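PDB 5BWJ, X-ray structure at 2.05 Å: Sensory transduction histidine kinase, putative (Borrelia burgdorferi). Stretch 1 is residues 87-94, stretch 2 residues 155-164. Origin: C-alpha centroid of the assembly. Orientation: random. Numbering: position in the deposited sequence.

Stretch 1, residues 87-94: RSISILFF
Stretch 2 155-164: IYGDCKTLHY

The shortest polar link joins side chains: Ser-88 OG (chi1 m) donates to Asp-158 OD2 at 2.6 Å. Asp-158 (chi1 t, chi2 -90°) spends its other oxygen within its own stretch, where OD1 accepts from Thr-161 N at 2.7 Å, from Thr-161 OG1 at 3.0 Å and, weakly, from Lys-160 N. One carboxylate thus caps the turn entering the helix and ties it to the strand.

Strand 87-94 runs antiparallel to the chain from Ile-155. Two hydrogen-bonded pairs fix the register. Phe-93 N donates to Ile-155 O (2.8 Å, 161°) and Ile-155 N to Phe-93 O (3.1 Å, 159°); Ile-91 N donates to Gly-157 O (3.1 Å, 161°) and Gly-157 N to Ile-91 O (3.2 Å, 163°). Between them Leu-92 pairs with Tyr-156, CA to CA 4.5 Å; past the Ile-91 pair, Ser-90 pairs with Asp-158, CA to CA 5.5 Å. Gly-157, at phi/psi 171/-152, turns the chain's corner; an ideal CB there would lie 2.7 Å from Leu-162 CD1, so glycine leaves that space to the leucine. Beyond it the bonding weakens: Cys-159 N to Ile-89 O is 3.2 Å at 121°, and Ile-89 N to Cys-159 SG is 3.7 Å.

On the sheet face of Ser-90, Leu-92 and Tyr-156, Ser-90 OG (chi1 p) lies 2.8 Å from Tyr-156 OH (chi1 t, chi2 63°), while Leu-92 CD1 (t, p) packs 3.9 Å from Tyr-156 CB.

The other face is mainly apolar. Phe-93 (m, chi2 -73°) has the largest covered area, 121 of the 670 Å² buried in total. Its CB meets Ile-155 CG1 (p, t) at 3.7 Å, and its ring edge approaches Cys-159 O, 3.5 Å from CZ. The His-163 ring (t, chi2 90°) lies oblique to the Phe-93 ring, centroids 5.8 Å apart and planes at 42°. Ile-91 CD1 (m, t) reaches Cys-159 CB (chi1 p) at 3.5 Å.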

# COMPACT_ATOMS: atom_id res chain seq x y z
N ARG B 87 -1.50 1.07 6.85
CA ARG B 87 -0.23 0.47 7.22
C ARG B 87 0.78 0.58 6.09
O ARG B 87 0.41 0.62 4.92
CB ARG B 87 -0.42 -1.00 7.60
CG ARG B 87 -0.88 -1.23 9.03
CD ARG B 87 -1.07 -2.71 9.30
NE ARG B 87 -0.99 -3.03 10.73
CZ ARG B 87 -2.03 -3.05 11.56
NH1 ARG B 87 -1.84 -3.36 12.84
NH2 ARG B 87 -3.25 -2.76 11.14
N SER B 88 2.06 0.63 6.45
CA SER B 88 3.14 0.64 5.48
C SER B 88 4.25 -0.31 5.93
O SER B 88 4.23 -0.82 7.05
CB SER B 88 3.70 2.05 5.30
OG SER B 88 2.70 2.94 4.84
N ILE B 89 5.20 -0.55 5.03
CA ILE B 89 6.39 -1.33 5.35
C ILE B 89 7.62 -0.45 5.16
O ILE B 89 7.76 0.22 4.14
CB ILE B 89 6.49 -2.60 4.46
CG1 ILE B 89 5.26 -3.48 4.66
CG2 ILE B 89 7.78 -3.37 4.79
CD1 ILE B 89 5.22 -4.73 3.79
N SER B 90 8.50 -0.44 6.15
CA SER B 90 9.74 0.31 6.06
C SER B 90 10.70 -0.41 5.12
O SER B 90 10.95 -1.60 5.27
CB SER B 90 10.38 0.49 7.44
OG SER B 90 10.84 -0.75 7.95
N ILE B 91 11.23 0.32 4.14
CA ILE B 91 12.13 -0.26 3.15
C ILE B 91 13.35 0.62 2.94
O ILE B 91 13.25 1.85 2.85
CB ILE B 91 11.40 -0.49 1.80
CG1 ILE B 91 10.52 -1.74 1.91
CG2 ILE B 91 12.40 -0.64 0.65
CD1 ILE B 91 9.78 -2.12 0.64
N LEU B 92 14.52 -0.02 2.88
CA LEU B 92 15.75 0.65 2.51
C LEU B 92 15.92 0.55 1.00
O LEU B 92 16.14 -0.54 0.46
CB LEU B 92 16.94 0.02 3.24
CG LEU B 92 18.27 0.78 3.14
CD1 LEU B 92 18.19 2.10 3.90
CD2 LEU B 92 19.41 -0.07 3.67
N PHE B 93 15.80 1.69 0.32
CA PHE B 93 15.91 1.75 -1.14
C PHE B 93 17.29 2.17 -1.61
O PHE B 93 18.01 2.88 -0.90
CB PHE B 93 14.88 2.72 -1.72
CG PHE B 93 13.47 2.21 -1.69
CD1 PHE B 93 13.06 1.22 -2.56
CD2 PHE B 93 12.54 2.76 -0.82
CE1 PHE B 93 11.76 0.76 -2.55
CE2 PHE B 93 11.24 2.30 -0.80
CZ PHE B 93 10.85 1.30 -1.67
N PHE B 94 17.66 1.76 -2.82
CA PHE B 94 18.86 2.26 -3.48
C PHE B 94 18.69 2.18 -4.99
O PHE B 94 17.75 1.55 -5.48
CB PHE B 94 20.11 1.50 -3.03
CG PHE B 94 20.08 0.03 -3.36
CD1 PHE B 94 19.48 -0.88 -2.50
CD2 PHE B 94 20.67 -0.44 -4.52
CE1 PHE B 94 19.46 -2.23 -2.80
CE2 PHE B 94 20.65 -1.79 -4.83
CZ PHE B 94 20.04 -2.68 -3.96
N ILE B 155 18.05 5.35 0.96
CA ILE B 155 16.98 6.08 1.63
C ILE B 155 16.07 5.09 2.34
O ILE B 155 15.88 3.96 1.88
CB ILE B 155 16.16 6.95 0.65
CG1 ILE B 155 15.54 6.09 -0.45
CG2 ILE B 155 17.04 8.05 0.07
CD1 ILE B 155 14.65 6.85 -1.42
N TYR B 156 15.51 5.51 3.47
CA TYR B 156 14.72 4.65 4.33
C TYR B 156 13.37 5.29 4.63
O TYR B 156 13.30 6.41 5.12
CB TYR B 156 15.48 4.38 5.63
CG TYR B 156 14.91 3.28 6.49
CD1 TYR B 156 14.85 1.97 6.03
CD2 TYR B 156 14.43 3.55 7.77
CE1 TYR B 156 14.33 0.96 6.82
CE2 TYR B 156 13.91 2.54 8.56
CZ TYR B 156 13.86 1.25 8.08
OH TYR B 156 13.34 0.25 8.86
N GLY B 157 12.29 4.58 4.31
CA GLY B 157 10.96 5.11 4.53
C GLY B 157 9.83 4.30 3.92
O GLY B 157 9.94 3.08 3.75
N ASP B 158 8.75 4.99 3.60
CA ASP B 158 7.52 4.36 3.13
C ASP B 158 7.71 3.59 1.83
O ASP B 158 8.25 4.13 0.86
CB ASP B 158 6.43 5.42 2.95
CG ASP B 158 5.08 4.82 2.61
OD1 ASP B 158 4.80 4.66 1.41
OD2 ASP B 158 4.31 4.51 3.54
N CYS B 159 7.26 2.34 1.81
CA CYS B 159 7.48 1.45 0.67
C CYS B 159 6.80 1.94 -0.60
O CYS B 159 7.38 1.86 -1.68
CB CYS B 159 6.99 0.03 0.99
SG CYS B 159 5.22 -0.10 1.38
N LYS B 160 5.58 2.44 -0.47
CA LYS B 160 4.80 2.85 -1.64
C LYS B 160 5.13 4.27 -2.10
O LYS B 160 5.27 4.51 -3.30
CB LYS B 160 3.30 2.73 -1.33
CG LYS B 160 2.80 1.30 -1.22
CD LYS B 160 1.34 1.23 -0.83
CE LYS B 160 0.88 -0.21 -0.65
NZ LYS B 160 -0.50 -0.30 -0.11
N THR B 161 5.26 5.19 -1.16
CA THR B 161 5.37 6.61 -1.50
C THR B 161 6.74 6.97 -2.08
O THR B 161 6.81 7.64 -3.11
CB THR B 161 5.12 7.51 -0.27
OG1 THR B 161 3.83 7.21 0.28
CG2 THR B 161 5.16 8.99 -0.66
N LEU B 162 7.81 6.55 -1.42
CA LEU B 162 9.15 6.86 -1.89
C LEU B 162 9.39 6.23 -3.25
O LEU B 162 10.02 6.82 -4.13
CB LEU B 162 10.21 6.39 -0.90
CG LEU B 162 10.16 7.03 0.49
CD1 LEU B 162 11.33 6.53 1.32
CD2 LEU B 162 10.18 8.56 0.40
N HIS B 163 8.86 5.03 -3.43
CA HIS B 163 8.99 4.30 -4.68
C HIS B 163 8.21 4.98 -5.79
O HIS B 163 8.68 5.08 -6.92
CB HIS B 163 8.52 2.86 -4.51
CG HIS B 163 8.78 2.01 -5.71
ND1 HIS B 163 9.94 1.30 -5.88
CD2 HIS B 163 8.03 1.78 -6.81
CE1 HIS B 163 9.89 0.65 -7.03
NE2 HIS B 163 8.74 0.93 -7.62
N TYR B 164 7.00 5.44 -5.47
CA TYR B 164 6.17 6.12 -6.45
C TYR B 164 6.85 7.37 -6.99
O TYR B 164 6.94 7.57 -8.20
CB TYR B 164 4.82 6.51 -5.84
CG TYR B 164 4.10 7.57 -6.65
CD1 TYR B 164 3.41 7.25 -7.80
CD2 TYR B 164 4.14 8.91 -6.26
CE1 TYR B 164 2.77 8.22 -8.56
CE2 TYR B 164 3.50 9.89 -7.01
CZ TYR B 164 2.82 9.53 -8.15
OH TYR B 164 2.17 10.50 -8.89